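Local coordinates for protein Aac(6')-ib (Escherichia coli, PDB 2BUE) that probably transfers an acetyl group from acetyl-CoA to the 6'-amino group of aminoglycosides such as kanamycin B, and so confers antibiotic resistance, at residues Asp24-Arg29 against Ala83-Glu88; Ser95-Gly100 against Gly113-Asp118; Gly104-Glu109 against Lys151-Pro156. The protein carries 2 engineered substitutions. All blocks are in the same frame, centred on the assembly; numbering follows the deposited sequence.

Interaction 1 of 3, residues Asp24-Arg29 against Ala83-Glu88; sequences DSVTLR and AMLNGE
Asp24 meets the 83-88 segment at its turn, where its CB lies 3.3 Å from Asn86 OD1. The two side chains cross at about a right angle, with the carboxylate and amide planes 32° apart. CD1 of Leu85 packs against the Asp24 backbone, while the Asp24 carbonyl oxygen is buried without a polar partner. At Ser25 the two chains are bridged by water: one molecule lies 2.7 Å from Ser25 O, accepts from the backbone N of Asn86 and is also within reach of Asn86 OD1.

Val26 turns its methyls to the face of the sheet that also carries Leu28, Ala83 and Leu85. CG1 touches Ala83 CB at 4.2 Å and CG2 approaches CD1 of Leu85. This apolar face packs on helix 131-144, which Val26 meets at Lys134 and Ala83 at Leu135. The pairing joins the first, edge strand of the GNAT fold, 26-30, to strand 78-85 in antiparallel fashion. A type I' turn from Leu85 to Glu88, with Asn86 and Gly87 at its tip, closes a two-residue hairpin loop and leads into strand 88-97.

Thr27 and Met84 form a hydrogen-bonded pair, with Thr27 N reaching Met84 O at 3.0 Å and Met84 N reaching Thr27 O at 2.8 Å. On the opposite face from Val26, the hydroxyl of Thr27 sits between the backbone N and carbonyl carbon (chi1 59°), and OG1 comes within 3.7 Å of Met84 CB. Leu28 returns to the helix side: its CD2 touches Ala83 CB at 4.2 Å, and the side chain also meets Leu139 and Leu142.

The side chain of Arg29 is extended from CG to NE, and NE makes a weak hydrogen bond to the sulfur of Met84, whose own side chain is bent at chi2 and chi3. The stronger hold on this guanidinium is a salt bridge from NH1 to Asp35.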
loop_
_atom_site.group_PDB
_atom_site.type_symbol
_atom_site.label_atom_id
_atom_site.label_comp_id
_atom_site.label_asym_id
_atom_site.label_seq_id
_atom_site.Cartn_x
_atom_site.Cartn_y
_atom_site.Cartn_z
ATOM N N ASP A 24 -3.637 -19.827 2.843
ATOM C CA ASP A 24 -5.071 -19.568 3.146
ATOM C C ASP A 24 -5.418 -18.091 2.912
ATOM O O ASP A 24 -4.873 -17.459 2.004
ATOM C CB ASP A 24 -5.413 -19.996 4.581
ATOM C CG ASP A 24 -6.882 -20.374 4.748
ATOM O OD1 ASP A 24 -7.613 -20.416 3.729
ATOM O OD2 ASP A 24 -7.306 -20.633 5.902
ATOM N N SER A 25 -6.307 -17.551 3.739
ATOM C CA SER A 25 -6.861 -16.225 3.520
ATOM C C SER A 25 -5.981 -15.139 4.130
ATOM O O SER A 25 -5.632 -15.210 5.310
ATOM C CB SER A 25 -8.254 -16.151 4.142
ATOM O OG SER A 25 -8.951 -15.000 3.690
ATOM N N VAL A 26 -5.662 -14.120 3.339
ATOM C CA VAL A 26 -4.967 -12.944 3.878
ATOM C C VAL A 26 -5.973 -11.898 4.360
ATOM O O VAL A 26 -6.839 -11.466 3.602
ATOM C CB VAL A 26 -4.003 -12.307 2.851
ATOM C CG1 VAL A 26 -3.385 -11.006 3.423
ATOM C CG2 VAL A 26 -2.925 -13.291 2.439
ATOM N N THR A 27 -5.846 -11.490 5.622
ATOM C CA THR A 27 -6.721 -10.473 6.188
ATOM C C THR A 27 -5.928 -9.251 6.661
ATOM O O THR A 27 -4.694 -9.279 6.697
ATOM C CB THR A 27 -7.593 -11.020 7.343
ATOM O OG1 THR A 27 -6.767 -11.526 8.387
ATOM C CG2 THR A 27 -8.523 -12.145 6.817
ATOM N N LEU A 28 -6.655 -8.190 6.978
ATOM C CA LEU A 28 -6.034 -6.951 7.450
ATOM C C LEU A 28 -6.593 -6.533 8.773
ATOM O O LEU A 28 -7.820 -6.571 8.984
ATOM C CB LEU A 28 -6.265 -5.822 6.459
ATOM C CG LEU A 28 -5.732 -6.093 5.051
ATOM C CD1 LEU A 28 -6.523 -5.265 4.062
ATOM C CD2 LEU A 28 -4.227 -5.830 4.947
ATOM N N ARG A 29 -5.698 -6.105 9.656
ATOM C CA ARG A 29 -6.093 -5.456 10.893
ATOM C C ARG A 29 -5.391 -4.125 10.973
ATOM O O ARG A 29 -4.333 -3.954 10.360
ATOM C CB ARG A 29 -5.692 -6.324 12.100
ATOM C CG ARG A 29 -4.184 -6.536 12.276
ATOM C CD ARG A 29 -3.903 -7.296 13.584
ATOM N NE ARG A 29 -2.486 -7.587 13.799
ATOM C CZ ARG A 29 -1.591 -6.704 14.248
ATOM N NH1 ARG A 29 -1.943 -5.429 14.511
ATOM N NH2 ARG A 29 -0.336 -7.111 14.425
ATOM N N ALA A 83 -0.988 -7.109 7.674
ATOM C CA ALA A 83 -1.539 -8.246 6.942
ATOM C C ALA A 83 -1.289 -9.519 7.726
ATOM O O ALA A 83 -0.152 -9.775 8.180
ATOM C CB ALA A 83 -0.909 -8.340 5.564
ATOM N N MET A 84 -2.349 -10.323 7.855
ATOM C CA MET A 84 -2.314 -11.566 8.636
ATOM C C MET A 84 -2.611 -12.791 7.772
ATOM O O MET A 84 -3.467 -12.735 6.892
ATOM C CB MET A 84 -3.368 -11.512 9.747
ATOM C CG MET A 84 -3.268 -10.315 10.679
ATOM S SD MET A 84 -1.794 -10.377 11.707
ATOM C CE MET A 84 -2.109 -11.889 12.651
ATOM N N LEU A 85 -1.899 -13.883 8.039
ATOM C CA LEU A 85 -2.139 -15.157 7.366
ATOM C C LEU A 85 -1.959 -16.262 8.389
ATOM O O LEU A 85 -0.900 -16.361 9.027
ATOM C CB LEU A 85 -1.164 -15.362 6.204
ATOM C CG LEU A 85 -1.151 -16.737 5.512
ATOM C CD1 LEU A 85 -2.454 -16.941 4.710
ATOM C CD2 LEU A 85 0.088 -16.936 4.631
ATOM N N ASN A 86 -3.008 -17.070 8.559
ATOM C CA ASN A 86 -3.007 -18.161 9.545
ATOM C C ASN A 86 -2.533 -17.701 10.930
ATOM O O ASN A 86 -1.676 -18.346 11.547
ATOM C CB ASN A 86 -2.135 -19.322 9.053
ATOM C CG ASN A 86 -2.582 -19.876 7.697
ATOM O OD1 ASN A 86 -3.778 -20.018 7.424
ATOM N ND2 ASN A 86 -1.607 -20.205 6.847
ATOM N N GLY A 87 -3.066 -16.569 11.385
ATOM C CA GLY A 87 -2.726 -15.993 12.689
ATOM C C GLY A 87 -1.333 -15.389 12.849
ATOM O O GLY A 87 -0.963 -15.010 13.965
ATOM N N GLU A 88 -0.569 -15.297 11.752
ATOM C CA GLU A 88 0.772 -14.695 11.761
ATOM C C GLU A 88 0.785 -13.375 10.987
ATOM O O GLU A 88 0.169 -13.290 9.923
ATOM C CB GLU A 88 1.821 -15.620 11.124
ATOM C CG GLU A 88 2.079 -16.924 11.879
ATOM C CD GLU A 88 2.743 -16.703 13.222
ATOM O OE1 GLU A 88 3.640 -15.825 13.321
ATOM O OE2 GLU A 88 2.365 -17.409 14.182
HETATM O O HOH W 1 -5.230 -17.270 6.999
#

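Interaction 2 of 3, residues Ser95-Gly100 against Gly113-Asp118; sequences SYVALG and GVRGID. With RIO (ribostamycin), chain C.
Val114 O is gripped from opposite faces of its carbonyl plane by Ala98 N, at 3.2 Å, and by NH1 of Arg115; a water that also accepts from Leu99 N donates to it as well. Arg115 NH1 is shared with Pro112 O, and a methyl of Val97, CG2, lies 3.6 Å above one face of the guanidinium.

Further along, Tyr96 and Gly116 exchange two backbone bonds as an antiparallel hydrogen-bonded pair. With no side chain on Gly116, the Tyr96 ring lies over its CA, which is 3.6 Å from the ring centroid and displaced toward the rim, a CH-pi contact. CG of Tyr96 sits between the backbone N and carbonyl carbon (chi1 58°), and N1 of ribostamycin lies 3.2 Å above the other face, also toward the rim. Tyr96 OH bonds to Gln153 NE2.

Asp118 sets OD2 at the ring edge, 3.4 Å from Tyr96 CE2, and Gln94 NE2 holds that oxygen; OD1 of Asp118 accepts from both N3 and N2 of the antibiotic.

Strands 88-97 and 114-121 are neighbours in the middle of the GNAT sheet; Ser95 and Ile117 pack against helix 131-144, and strand 151-154 lies along the other side of strand 114-121.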
loop_
_atom_site.group_PDB
_atom_site.type_symbol
_atom_site.label_atom_id
_atom_site.label_comp_id
_atom_site.label_asym_id
_atom_site.label_seq_id
_atom_site.Cartn_x
_atom_site.Cartn_y
_atom_site.Cartn_z
ATOM N N SER A 95 -3.279 2.669 3.521
ATOM C CA SER A 95 -4.114 3.375 2.567
ATOM C C SER A 95 -4.080 4.870 2.904
ATOM O O SER A 95 -3.866 5.257 4.066
ATOM C CB SER A 95 -5.559 2.860 2.584
ATOM O OG SER A 95 -6.156 3.033 3.863
ATOM N N TYR A 96 -4.309 5.718 1.912
ATOM C CA TYR A 96 -4.258 7.152 2.155
ATOM C C TYR A 96 -5.303 7.868 1.318
ATOM O O TYR A 96 -5.711 7.373 0.246
ATOM C CB TYR A 96 -2.828 7.745 1.952
ATOM C CG TYR A 96 -2.284 7.508 0.557
ATOM C CD1 TYR A 96 -2.594 8.404 -0.481
ATOM C CD2 TYR A 96 -1.459 6.397 0.273
ATOM C CE1 TYR A 96 -2.134 8.195 -1.785
ATOM C CE2 TYR A 96 -0.985 6.192 -1.065
ATOM C CZ TYR A 96 -1.333 7.090 -2.064
ATOM O OH TYR A 96 -0.907 6.932 -3.365
ATOM N N VAL A 97 -5.756 9.012 1.828
ATOM C CA VAL A 97 -6.614 9.891 1.040
ATOM C C VAL A 97 -5.701 10.716 0.136
ATOM O O VAL A 97 -4.932 11.554 0.608
ATOM C CB VAL A 97 -7.469 10.817 1.960
ATOM C CG1 VAL A 97 -8.333 11.771 1.090
ATOM C CG2 VAL A 97 -8.359 9.951 2.877
ATOM N N ALA A 98 -5.813 10.518 -1.176
ATOM C CA ALA A 98 -4.887 11.174 -2.104
ATOM C C ALA A 98 -4.959 12.724 -2.034
ATOM O O ALA A 98 -3.938 13.395 -2.000
ATOM C CB ALA A 98 -5.133 10.674 -3.530
ATOM N N LEU A 99 -6.174 13.273 -1.996
ATOM C CA LEU A 99 -6.370 14.718 -1.884
ATOM C C LEU A 99 -5.731 15.298 -0.592
ATOM O O LEU A 99 -5.310 16.473 -0.568
ATOM C CB LEU A 99 -7.868 15.013 -1.969
ATOM C CG LEU A 99 -8.337 16.448 -2.177
ATOM C CD1 LEU A 99 -7.868 16.928 -3.524
ATOM C CD2 LEU A 99 -9.863 16.490 -2.097
ATOM N N GLY A 100 -5.586 14.444 0.430
ATOM C CA GLY A 100 -5.022 14.785 1.773
ATOM C C GLY A 100 -3.549 14.500 2.065
ATOM O O GLY A 100 -3.106 14.512 3.225
ATOM N N GLY A 113 -12.667 11.047 -2.845
ATOM C CA GLY A 113 -12.959 9.609 -2.772
ATOM C C GLY A 113 -11.810 8.711 -3.225
ATOM O O GLY A 113 -11.870 7.478 -3.081
ATOM N N VAL A 114 -10.774 9.326 -3.803
ATOM C CA VAL A 114 -9.636 8.556 -4.298
ATOM C C VAL A 114 -8.742 8.114 -3.116
ATOM O O VAL A 114 -8.383 8.936 -2.259
ATOM C CB VAL A 114 -8.822 9.349 -5.357
ATOM C CG1 VAL A 114 -7.604 8.535 -5.796
ATOM C CG2 VAL A 114 -9.715 9.686 -6.563
ATOM N N ARG A 115 -8.422 6.818 -3.056
ATOM C CA ARG A 115 -7.550 6.268 -2.009
ATOM C C ARG A 115 -6.349 5.628 -2.679
ATOM O O ARG A 115 -6.516 4.992 -3.718
ATOM C CB ARG A 115 -8.245 5.176 -1.198
ATOM C CG ARG A 115 -9.518 5.641 -0.516
ATOM C CD ARG A 115 -9.190 6.432 0.768
ATOM N NE ARG A 115 -10.428 6.982 1.334
ATOM C CZ ARG A 115 -10.978 8.127 0.938
ATOM N NH1 ARG A 115 -10.416 8.862 -0.026
ATOM N NH2 ARG A 115 -12.107 8.540 1.497
ATOM N N GLY A 116 -5.160 5.812 -2.106
ATOM C CA GLY A 116 -4.003 5.095 -2.631
ATOM C C GLY A 116 -3.564 4.040 -1.637
ATOM O O GLY A 116 -3.935 4.089 -0.457
ATOM N N ILE A 117 -2.761 3.101 -2.105
ATOM C CA ILE A 117 -2.234 2.046 -1.244
ATOM C C ILE A 117 -0.734 1.834 -1.477
ATOM O O ILE A 117 -0.213 2.099 -2.585
ATOM C CB ILE A 117 -2.986 0.718 -1.446
ATOM C CG1 ILE A 117 -2.901 0.255 -2.919
ATOM C CG2 ILE A 117 -4.476 0.878 -1.032
ATOM C CD1 ILE A 117 -3.410 -1.204 -3.147
ATOM N N ASP A 118 -0.087 1.323 -0.435
ATOM C CA ASP A 118 1.325 0.867 -0.509
ATOM C C ASP A 118 1.392 -0.356 0.383
ATOM O O ASP A 118 0.641 -0.458 1.356
ATOM C CB ASP A 118 2.275 1.927 0.043
ATOM C CG ASP A 118 2.136 3.269 -0.654
ATOM O OD1 ASP A 118 2.621 3.402 -1.793
ATOM O OD2 ASP A 118 1.545 4.173 -0.041
HETATM O O1 RIO C . 5.537 5.104 4.293
HETATM C C1 RIO C . 4.872 5.934 5.257
HETATM C C2 RIO C . 5.345 7.380 5.060
HETATM O O2 RIO C . 5.702 7.645 3.688
HETATM C C3 RIO C . 4.563 8.171 2.989
HETATM O O3 RIO C . 4.015 7.183 2.092
HETATM C C4 RIO C . 3.896 7.651 0.691
HETATM C C5 RIO C . 2.555 8.398 0.442
HETATM O O4 RIO C . 2.482 9.566 1.242
HETATM C C6 RIO C . 2.307 8.767 -1.032
HETATM N N1 RIO C . 0.924 9.309 -1.167
HETATM C C7 RIO C . 2.452 7.509 -1.932
HETATM C C8 RIO C . 3.840 6.865 -1.734
HETATM N N2 RIO C . 3.967 5.714 -2.672
HETATM C C9 RIO C . 4.037 6.415 -0.244
HETATM O O5 RIO C . 5.421 5.964 -0.166
HETATM C C10 RIO C . 5.598 4.793 0.633
HETATM O O6 RIO C . 5.379 3.627 -0.123
HETATM C C11 RIO C . 6.377 3.335 -1.165
HETATM C C12 RIO C . 6.010 1.940 -1.727
HETATM N N3 RIO C . 4.865 2.040 -2.645
HETATM C C13 RIO C . 7.821 3.333 -0.578
HETATM O O7 RIO C . 8.748 3.209 -1.682
HETATM C C14 RIO C . 8.080 4.646 0.200
HETATM O O8 RIO C . 9.427 4.713 0.748
HETATM C C15 RIO C . 7.011 4.855 1.286
HETATM N N4 RIO C . 7.187 6.119 2.002
HETATM C C16 RIO C . 3.571 8.633 4.088
HETATM O O9 RIO C . 3.411 10.034 3.928
HETATM C C17 RIO C . 4.337 8.451 5.410
HETATM O O10 RIO C . 5.070 9.681 5.669
HETATM O O HOH W 2 0.352 4.652 -3.811
HETATM O O HOH W 3 -8.490 11.681 -2.646
#

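Interaction 3 of 3, residues Gly104-Glu109 against Lys151-Pro156; sequences GWWEEE and KIQTDP. Engineered in segment 104-109: Trp105 (natural residue Arg). With RIO (ribostamycin), chain C.
Lys151 NZ is joined to the carboxylate of Glu109 by two waters, one at each carboxylate oxygen. Glu109 OE2 also accepts from the backbone N of Asp111. At Gln153 a third water, donating 2.7 Å bonds to Glu109 OE1 and Gln153 OE1, joins the two acceptors.

Gln153 reaches tip to tip toward Trp106. Its NE2 stands 3.2 Å above the centre of the indole, and the amide plane is turned 70° from the ring; OE1 is further bonded to the hydroxyl of Tyr187. The opposite face of Trp106 is met by CE3 of Trp105, an engineered residue.

At Asp155, CG lies between the backbone N and carbonyl carbon (chi1 69°), and the carboxylate sits at the edges of both indoles: OD2 is 3.4 Å from Trp106 CZ2 and 3.5 Å from Trp105 CZ3. OD1 accepts from ribostamycin N2 at 2.8 Å, with a weak bond from N2 to OD2. The antibiotic lays C6 over one face of Trp105 and places N1 in the plane of Trp106, at its edge.

Pro156 then touches coenzyme A. The natural Trp106 and the acidic Asp155, with the engineered Trp105 alongside, line the aminoglycoside pocket of this GNAT acetyltransferase next to its cofactor.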
loop_
_atom_site.group_PDB
_atom_site.type_symbol
_atom_site.label_atom_id
_atom_site.label_comp_id
_atom_site.label_asym_id
_atom_site.label_seq_id
_atom_site.Cartn_x
_atom_site.Cartn_y
_atom_site.Cartn_z
ATOM N N GLY A 104 3.454 18.265 -2.439
ATOM C CA GLY A 104 4.060 17.647 -3.601
ATOM C C GLY A 104 3.336 16.398 -4.062
ATOM O O GLY A 104 3.544 15.954 -5.189
ATOM N N TRP A 105 2.521 15.809 -3.174
ATOM C CA TRP A 105 1.829 14.555 -3.486
ATOM C C TRP A 105 0.420 14.795 -4.028
ATOM O O TRP A 105 -0.377 15.509 -3.401
ATOM C CB TRP A 105 1.748 13.661 -2.243
ATOM C CG TRP A 105 3.053 13.068 -1.847
ATOM C CD1 TRP A 105 3.892 13.497 -0.845
ATOM C CD2 TRP A 105 3.658 11.908 -2.415
ATOM N NE1 TRP A 105 4.993 12.664 -0.764
ATOM C CE2 TRP A 105 4.895 11.701 -1.740
ATOM C CE3 TRP A 105 3.304 11.051 -3.471
ATOM C CZ2 TRP A 105 5.769 10.640 -2.068
ATOM C CZ3 TRP A 105 4.160 9.991 -3.791
ATOM C CH2 TRP A 105 5.381 9.797 -3.096
ATOM N N TRP A 106 0.131 14.195 -5.188
ATOM C CA TRP A 106 -1.214 14.172 -5.789
ATOM C C TRP A 106 -1.825 15.561 -5.900
ATOM O O TRP A 106 -3.007 15.751 -5.626
ATOM C CB TRP A 106 -2.146 13.156 -5.048
ATOM C CG TRP A 106 -1.348 11.912 -4.785
ATOM C CD1 TRP A 106 -1.020 11.380 -3.570
ATOM C CD2 TRP A 106 -0.665 11.118 -5.769
ATOM N NE1 TRP A 106 -0.196 10.288 -3.729
ATOM C CE2 TRP A 106 0.042 10.101 -5.067
ATOM C CE3 TRP A 106 -0.602 11.149 -7.170
ATOM C CZ2 TRP A 106 0.829 9.140 -5.723
ATOM C CZ3 TRP A 106 0.200 10.192 -7.835
ATOM C CH2 TRP A 106 0.885 9.188 -7.105
ATOM N N GLU A 107 -1.016 16.520 -6.351
ATOM C CA GLU A 107 -1.446 17.927 -6.398
ATOM C C GLU A 107 -2.506 18.245 -7.460
ATOM O O GLU A 107 -3.153 19.310 -7.405
ATOM C CB GLU A 107 -0.230 18.848 -6.549
ATOM C CG GLU A 107 0.685 18.846 -5.331
ATOM C CD GLU A 107 1.807 19.854 -5.430
ATOM O OE1 GLU A 107 2.214 20.188 -6.563
ATOM O OE2 GLU A 107 2.287 20.297 -4.365
ATOM N N GLU A 108 -2.685 17.343 -8.425
ATOM C CA GLU A 108 -3.755 17.495 -9.447
ATOM C C GLU A 108 -5.052 16.799 -9.056
ATOM O O GLU A 108 -6.061 16.913 -9.769
ATOM C CB GLU A 108 -3.334 16.970 -10.829
ATOM C CG GLU A 108 -1.943 17.392 -11.319
ATOM C CD GLU A 108 -1.605 18.843 -11.041
ATOM O OE1 GLU A 108 -2.438 19.739 -11.336
ATOM O OE2 GLU A 108 -0.480 19.092 -10.532
ATOM N N GLU A 109 -5.027 16.051 -7.948
ATOM C CA GLU A 109 -6.239 15.344 -7.538
ATOM C C GLU A 109 -7.351 16.333 -7.144
ATOM O O GLU A 109 -7.071 17.398 -6.575
ATOM C CB GLU A 109 -5.951 14.367 -6.395
ATOM C CG GLU A 109 -7.162 13.490 -6.027
ATOM C CD GLU A 109 -7.683 12.679 -7.203
ATOM O OE1 GLU A 109 -7.029 11.679 -7.550
ATOM O OE2 GLU A 109 -8.760 13.012 -7.751
ATOM N N LYS A 151 -12.251 5.249 -6.277
ATOM C CA LYS A 151 -11.171 4.720 -7.118
ATOM C C LYS A 151 -9.966 4.482 -6.227
ATOM O O LYS A 151 -9.757 5.251 -5.282
ATOM C CB LYS A 151 -10.797 5.791 -8.163
ATOM C CG LYS A 151 -9.685 5.347 -9.119
ATOM C CD LYS A 151 -9.574 6.346 -10.273
ATOM C CE LYS A 151 -8.903 7.640 -9.844
ATOM N NZ LYS A 151 -8.958 8.712 -10.937
ATOM N N ILE A 152 -9.232 3.399 -6.484
ATOM C CA ILE A 152 -7.988 3.179 -5.750
ATOM C C ILE A 152 -6.842 3.386 -6.714
ATOM O O ILE A 152 -6.951 3.048 -7.891
ATOM C CB ILE A 152 -7.939 1.798 -5.090
ATOM C CG1 ILE A 152 -9.216 1.575 -4.258
ATOM C CG2 ILE A 152 -6.689 1.653 -4.213
ATOM C CD1 ILE A 152 -9.423 0.143 -3.849
ATOM N N GLN A 153 -5.772 4.002 -6.206
ATOM C CA GLN A 153 -4.562 4.231 -7.014
ATOM C C GLN A 153 -3.368 3.590 -6.346
ATOM O O GLN A 153 -3.363 3.329 -5.118
ATOM C CB GLN A 153 -4.289 5.727 -7.218
ATOM C CG GLN A 153 -3.897 6.424 -5.894
ATOM C CD GLN A 153 -3.593 7.905 -6.065
ATOM O OE1 GLN A 153 -4.273 8.624 -6.814
ATOM N NE2 GLN A 153 -2.596 8.378 -5.330
ATOM N N THR A 154 -2.331 3.340 -7.137
ATOM C CA THR A 154 -1.025 3.008 -6.557
ATOM C C THR A 154 0.054 3.535 -7.516
ATOM O O THR A 154 -0.266 3.861 -8.656
ATOM C CB THR A 154 -0.865 1.513 -6.266
ATOM O OG1 THR A 154 0.295 1.299 -5.424
ATOM C CG2 THR A 154 -0.777 0.711 -7.553
ATOM N N ASP A 155 1.288 3.613 -7.033
ATOM C CA ASP A 155 2.332 4.364 -7.740
ATOM C C ASP A 155 3.714 3.689 -7.627
ATOM O O ASP A 155 4.671 4.322 -7.157
ATOM C CB ASP A 155 2.367 5.821 -7.259
ATOM C CG ASP A 155 2.863 5.964 -5.803
ATOM O OD1 ASP A 155 2.686 5.004 -5.015
ATOM O OD2 ASP A 155 3.467 7.014 -5.487
ATOM N N PRO A 156 3.817 2.418 -8.071
ATOM C CA PRO A 156 5.102 1.727 -7.983
ATOM C C PRO A 156 6.180 2.441 -8.799
ATOM O O PRO A 156 5.879 3.112 -9.780
ATOM C CB PRO A 156 4.817 0.345 -8.593
ATOM C CG PRO A 156 3.590 0.577 -9.520
ATOM C CD PRO A 156 2.775 1.597 -8.724
HETATM O O1 RIO C . 5.537 5.104 4.293
HETATM C C1 RIO C . 4.872 5.934 5.257
HETATM C C2 RIO C . 5.345 7.380 5.060
HETATM O O2 RIO C . 5.702 7.645 3.688
HETATM C C3 RIO C . 4.563 8.171 2.989
HETATM O O3 RIO C . 4.015 7.183 2.092
HETATM C C4 RIO C . 3.896 7.651 0.691
HETATM C C5 RIO C . 2.555 8.398 0.442
HETATM O O4 RIO C . 2.482 9.566 1.242
HETATM C C6 RIO C . 2.307 8.767 -1.032
HETATM N N1 RIO C . 0.924 9.309 -1.167
HETATM C C7 RIO C . 2.452 7.509 -1.932
HETATM C C8 RIO C . 3.840 6.865 -1.734
HETATM N N2 RIO C . 3.967 5.714 -2.672
HETATM C C9 RIO C . 4.037 6.415 -0.244
HETATM O O5 RIO C . 5.421 5.964 -0.166
HETATM C C10 RIO C . 5.598 4.793 0.633
HETATM O O6 RIO C . 5.379 3.627 -0.123
HETATM C C11 RIO C . 6.377 3.335 -1.165
HETATM C C12 RIO C . 6.010 1.940 -1.727
HETATM N N3 RIO C . 4.865 2.040 -2.645
HETATM C C13 RIO C . 7.821 3.333 -0.578
HETATM O O7 RIO C . 8.748 3.209 -1.682
HETATM C C14 RIO C . 8.080 4.646 0.200
HETATM O O8 RIO C . 9.427 4.713 0.748
HETATM C C15 RIO C . 7.011 4.855 1.286
HETATM N N4 RIO C . 7.187 6.119 2.002
HETATM C C16 RIO C . 3.571 8.633 4.088
HETATM O O9 RIO C . 3.411 10.034 3.928
HETATM C C17 RIO C . 4.337 8.451 5.410
HETATM O O10 RIO C . 5.070 9.681 5.669
HETATM O O HOH W 4 -4.380 11.309 -7.089
HETATM O O HOH W 5 -6.892 10.421 -9.846
HETATM O O HOH W 6 -9.811 11.727 -9.949
#

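In the fold
All three contacts reach one mixed sheet of the GNAT domain. Interaction 1 closes before interaction 2 opens and lies on the other side of the chain's centre, about 22 Å from interaction 2 and 27 Å from interaction 3, centre to centre. Strands 78-85 and 88-97, adjacent in sequence and in the sheet, lead from it to the pocket. Interactions 2 and 3 alternate their segments along the chain, have centres only about 7 Å apart and touch directly, with Arg115 O 2.8 Å from Gln153 N where strands 114-121 and 151-154 run side by side. Both touch ribostamycin, so sheet centre and loop both contribute to its pocket, while interaction 1 joins an outermost strand of the sheet to its neighbour.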